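Long-range contacts in uncharacterized protein (Bacteroides ovatus CL02T12C04, PDB 6PTM), which probably hydrolyses carrageenan chains from their ends as an exo-acting glycoside hydrolase of family GH42: residues K43-L54 with R121-I132; I80-D88 with W509-S517. All blocks are in the same frame, centred on the assembly; numbering follows the deposited sequence.

Interaction 1 of 2, residues K43-L54 with R121-I132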
loop_
_atom_site.group_PDB
_atom_site.type_symbol
_atom_site.label_atom_id
_atom_site.label_comp_id
_atom_site.label_asym_id
_atom_site.label_seq_id
_atom_site.Cartn_x
_atom_site.Cartn_y
_atom_site.Cartn_z
ATOM N N LYS A 43 33.622 12.497 16.083
ATOM C CA LYS A 43 32.491 11.518 16.219
ATOM C C LYS A 43 32.848 10.205 15.535
ATOM O O LYS A 43 32.243 9.192 15.881
ATOM C CB LYS A 43 31.188 12.071 15.646
ATOM C CG LYS A 43 30.794 13.395 16.255
ATOM C CD LYS A 43 29.315 13.681 16.286
ATOM C CE LYS A 43 28.901 14.443 17.523
ATOM N NZ LYS A 43 29.274 13.662 18.725
ATOM N N GLU A 44 33.829 10.223 14.642
ATOM C CA GLU A 44 34.353 9.012 13.969
ATOM C C GLU A 44 34.942 8.050 15.009
ATOM O O GLU A 44 34.496 6.880 15.090
ATOM C CB GLU A 44 35.394 9.431 12.936
ATOM C CG GLU A 44 35.658 8.352 11.928
ATOM C CD GLU A 44 36.673 8.702 10.861
ATOM O OE1 GLU A 44 37.018 9.897 10.732
ATOM O OE2 GLU A 44 37.080 7.770 10.151
ATOM N N GLU A 45 35.891 8.525 15.808
ATOM C CA GLU A 45 36.535 7.710 16.868
ATOM C C GLU A 45 35.459 7.225 17.859
ATOM O O GLU A 45 35.427 6.026 18.201
ATOM C CB GLU A 45 37.609 8.551 17.561
ATOM C CG GLU A 45 38.842 7.755 17.939
ATOM C CD GLU A 45 39.518 8.272 19.195
ATOM O OE1 GLU A 45 39.360 9.472 19.494
ATOM O OE2 GLU A 45 40.139 7.462 19.897
ATOM N N GLU A 46 34.575 8.119 18.290
ATOM C CA GLU A 46 33.522 7.797 19.295
ATOM C C GLU A 46 32.605 6.710 18.721
ATOM O O GLU A 46 32.295 5.755 19.449
ATOM C CB GLU A 46 32.739 9.046 19.709
ATOM C CG GLU A 46 31.686 8.741 20.762
ATOM C CD GLU A 46 30.798 9.891 21.204
ATOM O OE1 GLU A 46 31.019 11.036 20.724
ATOM O OE2 GLU A 46 29.880 9.615 22.029
ATOM N N ALA A 47 32.160 6.866 17.466
ATOM C CA ALA A 47 31.272 5.889 16.802
ATOM C C ALA A 47 31.976 4.535 16.697
ATOM O O ALA A 47 31.306 3.549 17.058
ATOM C CB ALA A 47 30.810 6.375 15.453
ATOM N N SER A 48 33.238 4.474 16.227
ATOM C CA SER A 48 34.007 3.201 16.104
ATOM C C SER A 48 34.084 2.518 17.464
ATOM O O SER A 48 33.970 1.324 17.478
ATOM C CB SER A 48 35.408 3.372 15.581
ATOM O OG SER A 48 35.375 4.173 14.431
ATOM N N GLY A 49 34.337 3.272 18.534
ATOM C CA GLY A 49 34.330 2.785 19.928
ATOM C C GLY A 49 33.032 2.073 20.310
ATOM O O GLY A 49 33.104 0.934 20.765
ATOM N N LYS A 50 31.874 2.711 20.139
ATOM C CA LYS A 50 30.537 2.118 20.451
ATOM C C LYS A 50 30.264 0.877 19.602
ATOM O O LYS A 50 29.698 -0.104 20.133
ATOM C CB LYS A 50 29.444 3.156 20.218
ATOM C CG LYS A 50 29.525 4.357 21.136
ATOM C CD LYS A 50 29.294 3.973 22.568
ATOM C CE LYS A 50 29.361 5.195 23.447
ATOM N NZ LYS A 50 28.669 4.953 24.727
ATOM N N ILE A 51 30.675 0.907 18.332
ATOM C CA ILE A 51 30.504 -0.245 17.418
ATOM C C ILE A 51 31.287 -1.433 17.977
ATOM O O ILE A 51 30.720 -2.571 18.047
ATOM C CB ILE A 51 30.957 0.137 16.004
ATOM C CG1 ILE A 51 29.994 1.149 15.387
ATOM C CG2 ILE A 51 31.124 -1.098 15.149
ATOM C CD1 ILE A 51 30.419 1.634 14.004
ATOM N N ASN A 52 32.560 -1.219 18.324
ATOM C CA ASN A 52 33.400 -2.312 18.890
ATOM C C ASN A 52 32.744 -2.819 20.179
ATOM O O ASN A 52 32.792 -4.006 20.429
ATOM C CB ASN A 52 34.842 -1.858 19.137
ATOM C CG ASN A 52 35.590 -1.491 17.867
ATOM O OD1 ASN A 52 35.251 -1.934 16.764
ATOM N ND2 ASN A 52 36.624 -0.672 17.999
ATOM N N GLU A 53 32.154 -1.941 20.978
ATOM C CA GLU A 53 31.548 -2.315 22.280
ATOM C C GLU A 53 30.348 -3.229 21.990
ATOM O O GLU A 53 30.295 -4.352 22.555
ATOM C CB GLU A 53 31.193 -1.045 23.049
ATOM C CG GLU A 53 30.924 -1.261 24.536
ATOM C CD GLU A 53 30.312 -0.073 25.255
ATOM O OE1 GLU A 53 30.592 1.053 24.858
ATOM O OE2 GLU A 53 29.541 -0.283 26.210
ATOM N N LEU A 54 29.442 -2.804 21.097
ATOM C CA LEU A 54 28.271 -3.635 20.719
ATOM C C LEU A 54 28.729 -4.970 20.145
ATOM O O LEU A 54 28.117 -5.977 20.506
ATOM C CB LEU A 54 27.357 -2.925 19.719
ATOM C CG LEU A 54 26.103 -3.737 19.387
ATOM C CD1 LEU A 54 25.331 -4.100 20.653
ATOM C CD2 LEU A 54 25.215 -2.997 18.399
ATOM N N ARG A 121 27.354 9.770 11.939
ATOM C CA ARG A 121 28.111 9.119 13.030
ATOM C C ARG A 121 27.326 9.270 14.342
ATOM O O ARG A 121 27.325 8.320 15.147
ATOM C CB ARG A 121 29.535 9.678 13.066
ATOM C CG ARG A 121 30.392 9.222 11.903
ATOM C CD ARG A 121 31.538 10.202 11.648
ATOM N NE ARG A 121 32.331 9.822 10.499
ATOM C CZ ARG A 121 32.998 10.668 9.729
ATOM N NH1 ARG A 121 32.963 11.957 9.974
ATOM N NH2 ARG A 121 33.652 10.218 8.680
ATOM N N GLN A 122 26.666 10.409 14.547
ATOM C CA GLN A 122 25.915 10.639 15.796
ATOM C C GLN A 122 24.709 9.693 15.820
ATOM O O GLN A 122 24.387 9.161 16.927
ATOM C CB GLN A 122 25.517 12.106 15.959
ATOM C CG GLN A 122 24.857 12.370 17.303
ATOM C CD GLN A 122 25.760 12.070 18.483
ATOM O OE1 GLN A 122 26.970 12.296 18.462
ATOM N NE2 GLN A 122 25.165 11.575 19.547
ATOM N N GLU A 123 24.052 9.490 14.668
ATOM C CA GLU A 123 22.931 8.523 14.558
ATOM C C GLU A 123 23.465 7.133 14.905
ATOM O O GLU A 123 22.786 6.425 15.619
ATOM C CB GLU A 123 22.307 8.575 13.169
ATOM C CG GLU A 123 21.545 9.858 12.953
ATOM C CD GLU A 123 20.304 9.961 13.804
ATOM O OE1 GLU A 123 19.363 9.152 13.578
ATOM O OE2 GLU A 123 20.267 10.861 14.675
ATOM N N ILE A 124 24.657 6.766 14.431
ATOM C CA ILE A 124 25.259 5.440 14.759
ATOM C C ILE A 124 25.496 5.347 16.283
ATOM O O ILE A 124 25.206 4.293 16.844
ATOM C CB ILE A 124 26.536 5.227 13.942
ATOM C CG1 ILE A 124 26.208 5.082 12.448
ATOM C CG2 ILE A 124 27.329 4.057 14.498
ATOM C CD1 ILE A 124 27.414 5.163 11.524
ATOM N N ILE A 125 25.952 6.423 16.926
ATOM C CA ILE A 125 26.269 6.455 18.393
ATOM C C ILE A 125 24.962 6.244 19.177
ATOM O O ILE A 125 24.954 5.389 20.103
ATOM C CB ILE A 125 27.001 7.753 18.779
ATOM C CG1 ILE A 125 28.418 7.805 18.182
ATOM C CG2 ILE A 125 27.025 7.954 20.300
ATOM C CD1 ILE A 125 29.008 9.221 18.110
ATOM N N GLU A 126 23.887 6.936 18.789
ATOM C CA GLU A 126 22.559 6.775 19.442
ATOM C C GLU A 126 22.121 5.316 19.289
ATOM O O GLU A 126 21.666 4.699 20.277
ATOM C CB GLU A 126 21.494 7.668 18.807
ATOM C CG GLU A 126 21.835 9.144 18.801
ATOM C CD GLU A 126 21.761 9.838 20.144
ATOM O OE1 GLU A 126 21.216 9.234 21.087
ATOM O OE2 GLU A 126 22.251 10.985 20.240
ATOM N N MET A 127 22.276 4.769 18.084
ATOM C CA MET A 127 21.818 3.405 17.746
ATOM C C MET A 127 22.636 2.369 18.527
ATOM O O MET A 127 22.060 1.378 19.023
ATOM C CB MET A 127 21.949 3.191 16.238
ATOM C CG MET A 127 21.580 1.807 15.792
ATOM S SD MET A 127 21.265 1.713 13.999
ATOM C CE MET A 127 22.911 2.050 13.371
ATOM N N MET A 128 23.948 2.565 18.635
ATOM C CA MET A 128 24.793 1.666 19.459
ATOM C C MET A 128 24.420 1.820 20.939
ATOM O O MET A 128 24.282 0.788 21.580
ATOM C CB MET A 128 26.279 1.951 19.246
ATOM C CG MET A 128 26.768 1.727 17.800
ATOM S SD MET A 128 26.598 0.068 17.174
ATOM C CE MET A 128 24.993 0.167 16.379
ATOM N N ASN A 129 24.193 3.029 21.444
ATOM C CA ASN A 129 23.795 3.216 22.866
ATOM C C ASN A 129 22.467 2.475 23.113
ATOM O O ASN A 129 22.388 1.777 24.114
ATOM C CB ASN A 129 23.672 4.686 23.281
ATOM C CG ASN A 129 25.010 5.384 23.456
ATOM O OD1 ASN A 129 26.028 4.731 23.648
ATOM N ND2 ASN A 129 25.036 6.705 23.348
ATOM N N SER A 130 21.460 2.594 22.235
ATOM C CA SER A 130 20.166 1.879 22.383
ATOM C C SER A 130 20.389 0.361 22.363
ATOM O O SER A 130 19.763 -0.363 23.180
ATOM C CB SER A 130 19.154 2.319 21.320
ATOM O OG SER A 130 18.847 3.708 21.479
ATOM N N SER A 131 21.171 -0.136 21.410
ATOM C CA SER A 131 21.445 -1.580 21.229
ATOM C C SER A 131 22.150 -2.106 22.479
ATOM O O SER A 131 21.669 -3.097 23.014
ATOM C CB SER A 131 22.248 -1.855 19.995
ATOM O OG SER A 131 21.562 -1.354 18.845
ATOM N N ILE A 132 23.217 -1.430 22.929
ATOM C CA ILE A 132 23.981 -1.864 24.136
ATOM C C ILE A 132 23.043 -1.886 25.352
ATOM O O ILE A 132 23.012 -2.914 26.034
ATOM C CB ILE A 132 25.235 -0.992 24.345
ATOM C CG1 ILE A 132 26.242 -1.184 23.205
ATOM C CG2 ILE A 132 25.845 -1.271 25.712
ATOM C CD1 ILE A 132 27.283 -0.100 23.110
#
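Met128 packs against the turn formed by Lys50, Ile51 and Leu54, where helices 44-63 and 109-139 run nearly parallel, their local axes 8.9 Å apart and crossing at 27°. This is the tight part of the contact. The CB atoms of Lys50 and Met128 approach to 3.5 Å, and the bend of Met128 at chi2 (-61°) brings its SD to 3.6 Å from Leu54 CD2. Ser131 CB touches the same methyl. One turn earlier on helix 109-139, Ile124 CG2 meets Ile51 CD1 and Ile125 CG1 lies 3.9 Å from Ala47 CB.

The solvent side is looser and polar. Lys50 NZ donates to Asn129 OD1 (2.9 Å), in the carbonyl plane and on a lone pair, while Lys43 NZ reaches Gln122 OE1 at 2.7 Å. The chains of Glu46 and Glu53 lie crosswise over the CD1 methyls of Ile125 and Ile132. At the N-terminal end the Glu44 carboxylate stacks on the Arg121 guanidinium, planes 7° apart, but only as a long charge contact; Glu44 has its stronger salt bridge with Lys86, and Arg121 with Glu89. Helix 69-90 closes the buried side through Leu75 against Ile51, and helix 534-549 touches Met127 of helix 109-139.

Interaction 2 of 2, residues I80-D88 with W509-S517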
loop_
_atom_site.group_PDB
_atom_site.type_symbol
_atom_site.label_atom_id
_atom_site.label_comp_id
_atom_site.label_asym_id
_atom_site.label_seq_id
_atom_site.Cartn_x
_atom_site.Cartn_y
_atom_site.Cartn_z
ATOM N N ILE A 80 28.052 -0.296 7.827
ATOM C CA ILE A 80 27.800 0.200 6.445
ATOM C C ILE A 80 27.872 1.730 6.442
ATOM O O ILE A 80 28.524 2.286 5.557
ATOM C CB ILE A 80 26.461 -0.324 5.896
ATOM C CG1 ILE A 80 26.548 -1.838 5.630
ATOM C CG2 ILE A 80 26.057 0.449 4.646
ATOM C CD1 ILE A 80 25.222 -2.477 5.277
ATOM N N PHE A 81 27.217 2.379 7.397
ATOM C CA PHE A 81 27.051 3.852 7.362
ATOM C C PHE A 81 28.333 4.526 7.830
ATOM O O PHE A 81 28.448 5.729 7.593
ATOM C CB PHE A 81 25.841 4.318 8.165
ATOM C CG PHE A 81 24.604 4.359 7.306
ATOM C CD1 PHE A 81 23.808 3.232 7.153
ATOM C CD2 PHE A 81 24.274 5.510 6.612
ATOM C CE1 PHE A 81 22.669 3.289 6.368
ATOM C CE2 PHE A 81 23.141 5.563 5.821
ATOM C CZ PHE A 81 22.350 4.451 5.694
ATOM N N MET A 82 29.232 3.809 8.491
ATOM C CA MET A 82 30.550 4.410 8.804
ATOM C C MET A 82 31.237 4.627 7.449
ATOM O O MET A 82 31.820 5.700 7.250
ATOM C CB MET A 82 31.410 3.539 9.721
ATOM C CG MET A 82 30.938 3.527 11.162
ATOM S SD MET A 82 30.966 5.174 11.931
ATOM C CE MET A 82 32.733 5.325 12.218
ATOM N N GLY A 83 31.172 3.647 6.549
ATOM C CA GLY A 83 31.792 3.800 5.223
ATOM C C GLY A 83 31.081 4.866 4.409
ATOM O O GLY A 83 31.762 5.634 3.673
ATOM N N TYR A 84 29.753 4.960 4.543
ATOM C CA TYR A 84 28.987 5.993 3.807
ATOM C C TYR A 84 29.379 7.383 4.329
ATOM O O TYR A 84 29.557 8.298 3.500
ATOM C CB TYR A 84 27.486 5.730 3.911
ATOM C CG TYR A 84 26.995 4.512 3.168
ATOM C CD1 TYR A 84 27.824 3.741 2.370
ATOM C CD2 TYR A 84 25.657 4.151 3.231
ATOM C CE1 TYR A 84 27.347 2.642 1.675
ATOM C CE2 TYR A 84 25.162 3.048 2.550
ATOM C CZ TYR A 84 25.998 2.299 1.750
ATOM O OH TYR A 84 25.502 1.224 1.061
ATOM N N ALA A 85 29.511 7.544 5.653
ATOM C CA ALA A 85 29.901 8.813 6.282
ATOM C C ALA A 85 31.322 9.192 5.815
ATOM O O ALA A 85 31.549 10.383 5.565
ATOM C CB ALA A 85 29.831 8.713 7.775
ATOM N N LYS A 86 32.226 8.224 5.702
ATOM C CA LYS A 86 33.615 8.452 5.218
ATOM C C LYS A 86 33.542 8.933 3.765
ATOM O O LYS A 86 34.187 9.915 3.439
ATOM C CB LYS A 86 34.463 7.176 5.343
ATOM C CG LYS A 86 35.961 7.372 5.136
ATOM C CD LYS A 86 36.484 8.604 5.855
ATOM C CE LYS A 86 37.839 8.440 6.494
ATOM N NZ LYS A 86 37.832 9.087 7.829
ATOM N N TRP A 87 32.752 8.284 2.918
ATOM C CA TRP A 87 32.477 8.807 1.560
ATOM C C TRP A 87 31.949 10.234 1.667
ATOM O O TRP A 87 32.509 11.110 0.995
ATOM C CB TRP A 87 31.518 7.926 0.773
ATOM C CG TRP A 87 31.533 8.288 -0.671
ATOM C CD1 TRP A 87 32.380 7.802 -1.620
ATOM C CD2 TRP A 87 30.715 9.279 -1.317
ATOM N NE1 TRP A 87 32.111 8.389 -2.828
ATOM C CE2 TRP A 87 31.100 9.304 -2.675
ATOM C CE3 TRP A 87 29.691 10.125 -0.889
ATOM C CZ2 TRP A 87 30.488 10.142 -3.609
ATOM C CZ3 TRP A 87 29.064 10.930 -1.812
ATOM C CH2 TRP A 87 29.472 10.948 -3.153
ATOM N N ASP A 88 30.990 10.497 2.546
ATOM C CA ASP A 88 30.386 11.843 2.609
ATOM C C ASP A 88 31.487 12.858 2.978
ATOM O O ASP A 88 31.525 13.956 2.399
ATOM C CB ASP A 88 29.156 11.889 3.525
ATOM C CG ASP A 88 27.985 11.020 3.067
ATOM O OD1 ASP A 88 27.816 10.884 1.840
ATOM O OD2 ASP A 88 27.234 10.482 3.948
ATOM N N TRP A 509 17.459 2.363 -1.810
ATOM C CA TRP A 509 18.887 2.192 -1.447
ATOM C C TRP A 509 19.726 2.542 -2.670
ATOM O O TRP A 509 20.183 1.633 -3.390
ATOM C CB TRP A 509 19.153 0.790 -0.929
ATOM C CG TRP A 509 20.482 0.589 -0.258
ATOM C CD1 TRP A 509 21.736 0.798 -0.764
ATOM C CD2 TRP A 509 20.667 0.027 1.055
ATOM N NE1 TRP A 509 22.688 0.414 0.151
ATOM C CE2 TRP A 509 22.063 -0.073 1.268
ATOM C CE3 TRP A 509 19.780 -0.402 2.058
ATOM C CZ2 TRP A 509 22.588 -0.583 2.453
ATOM C CZ3 TRP A 509 20.304 -0.902 3.230
ATOM C CH2 TRP A 509 21.687 -0.993 3.416
ATOM N N CYS A 510 19.848 3.841 -2.904
ATOM C CA CYS A 510 20.543 4.404 -4.083
ATOM C C CYS A 510 22.058 4.441 -3.831
ATOM O O CYS A 510 22.780 4.597 -4.816
ATOM C CB CYS A 510 20.008 5.790 -4.410
ATOM S SG CYS A 510 20.419 6.291 -6.097
ATOM N N ARG A 511 22.514 4.307 -2.576
ATOM C CA ARG A 511 23.953 4.170 -2.213
ATOM C C ARG A 511 24.588 2.981 -2.940
ATOM O O ARG A 511 24.016 1.875 -2.920
ATOM C CB ARG A 511 24.107 3.940 -0.710
ATOM C CG ARG A 511 23.842 5.174 0.139
ATOM C CD ARG A 511 25.114 6.002 0.363
ATOM N NE ARG A 511 24.904 6.931 1.470
ATOM C CZ ARG A 511 25.771 7.851 1.885
ATOM N NH1 ARG A 511 26.935 7.996 1.278
ATOM N NH2 ARG A 511 25.488 8.572 2.955
ATOM N N ARG A 512 25.760 3.191 -3.528
ATOM C CA ARG A 512 26.587 2.092 -4.084
ATOM C C ARG A 512 27.447 1.570 -2.932
ATOM O O ARG A 512 27.482 2.240 -1.847
ATOM C CB ARG A 512 27.419 2.557 -5.296
ATOM C CG ARG A 512 26.623 3.149 -6.455
ATOM C CD ARG A 512 25.555 2.227 -7.063
ATOM N NE ARG A 512 24.309 2.131 -6.288
ATOM C CZ ARG A 512 23.314 1.241 -6.468
ATOM N NH1 ARG A 512 23.372 0.349 -7.450
ATOM N NH2 ARG A 512 22.266 1.254 -5.642
ATOM N N GLU A 513 28.128 0.438 -3.140
ATOM C CA GLU A 513 28.981 -0.177 -2.086
ATOM C C GLU A 513 30.032 0.835 -1.595
ATOM O O GLU A 513 30.310 0.853 -0.365
ATOM C CB GLU A 513 29.628 -1.461 -2.606
ATOM C CG GLU A 513 30.232 -2.322 -1.501
ATOM C CD GLU A 513 30.971 -3.561 -1.981
ATOM O OE1 GLU A 513 30.880 -3.879 -3.180
ATOM O OE2 GLU A 513 31.620 -4.208 -1.154
ATOM N N ASP A 514 30.548 1.696 -2.485
ATOM C CA ASP A 514 31.641 2.666 -2.160
ATOM C C ASP A 514 31.098 3.902 -1.403
ATOM O O ASP A 514 31.938 4.684 -0.854
ATOM C CB ASP A 514 32.491 2.995 -3.404
ATOM C CG ASP A 514 31.861 3.890 -4.457
ATOM O OD1 ASP A 514 30.727 4.362 -4.266
ATOM O OD2 ASP A 514 32.503 4.083 -5.487
ATOM N N GLY A 515 29.772 4.080 -1.332
ATOM C CA GLY A 515 29.121 5.237 -0.680
ATOM C C GLY A 515 28.725 6.347 -1.649
ATOM O O GLY A 515 27.963 7.256 -1.230
ATOM N N SER A 516 29.172 6.285 -2.910
ATOM C CA SER A 516 28.638 7.105 -4.034
ATOM C C SER A 516 27.173 6.716 -4.315
ATOM O O SER A 516 26.661 5.759 -3.672
ATOM C CB SER A 516 29.488 6.964 -5.276
ATOM O OG SER A 516 29.418 5.639 -5.798
ATOM N N SER A 517 26.539 7.451 -5.232
ATOM C CA SER A 517 25.097 7.405 -5.594
ATOM C C SER A 517 24.906 6.854 -7.017
ATOM O O SER A 517 25.616 7.361 -7.905
ATOM C CB SER A 517 24.527 8.797 -5.492
ATOM O OG SER A 517 23.150 8.738 -5.213
#
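A type I beta turn, Arg512 to Gly515, in the loop that follows strand 503-506 is laid against helix 69-90, and this loop falls within the beta-galactosidase family region of the chain. Tyr84 is the centre of the contact. Its ring is sandwiched between Ile80 CG2 on one face and the Arg511 side chain on the other, with Arg511 CD 3.6 Å from the ring centroid in a CH-pi contact. Arg511 bends at chi2 and runs back along the tyrosine, so that its guanidinium comes to lie over Tyr84 CB, tilted only 17° from the ring plane.

There it grips Asp88 end-on. Arg511 NH2 donates to the syn lone pair of Asp88 OD2 at 2.8 Å, almost straight at 176°, whereas NH1 meets OD1 at 3.1 Å from above the carboxylate plane. NH1 also binds Gly515 O, in the carbonyl plane and on a lone pair, and thereby ties the end of the turn to the same cation. Glu120 adds a second carboxylate at NH2 and Asn531 O accepts from NE, so the guanidinium is fixed in rotation and its positive charge is probably well compensated.

Trp87 covers the turn beyond Gly515. One face of its indole receives Gly515 O and Ser516 CA, the latter 3.8 Å from the centroid of the six-membered ring. Gly515 itself has a positive phi, and its CA fits 3.6 Å from Tyr84 CD1. An Asx turn, Ser516 N to Asp514 OD1, shapes this corner. At the far end of the tyrosine, whose hydroxyl also bonds to Tyr184, Trp509 NE1 donates to Tyr84 OH over 3.1 Å, with the oxygen tilted 21° from the indole plane.

In the fold
Both interactions lie on the same side of the chain's centre, about 17 Å apart between their centres, and each combines buried with more exposed residues. Helix 69-90 joins them: its Met82 packs on Ile51 and Ile124 of interaction 1, its Lys86 supplies the charged tie between the two contacts, and its Tyr84, Trp87 and Asp88 serve interaction 2. The chemistry differs accordingly. Interaction 1 joins two helices of the N-terminal region, with an aliphatic and methionine interior and lysine bonds toward solvent. Interaction 2 ties that helical region to a loop more than 400 residues later, using aromatic rings and an arginine-aspartate pair held among buried side chains.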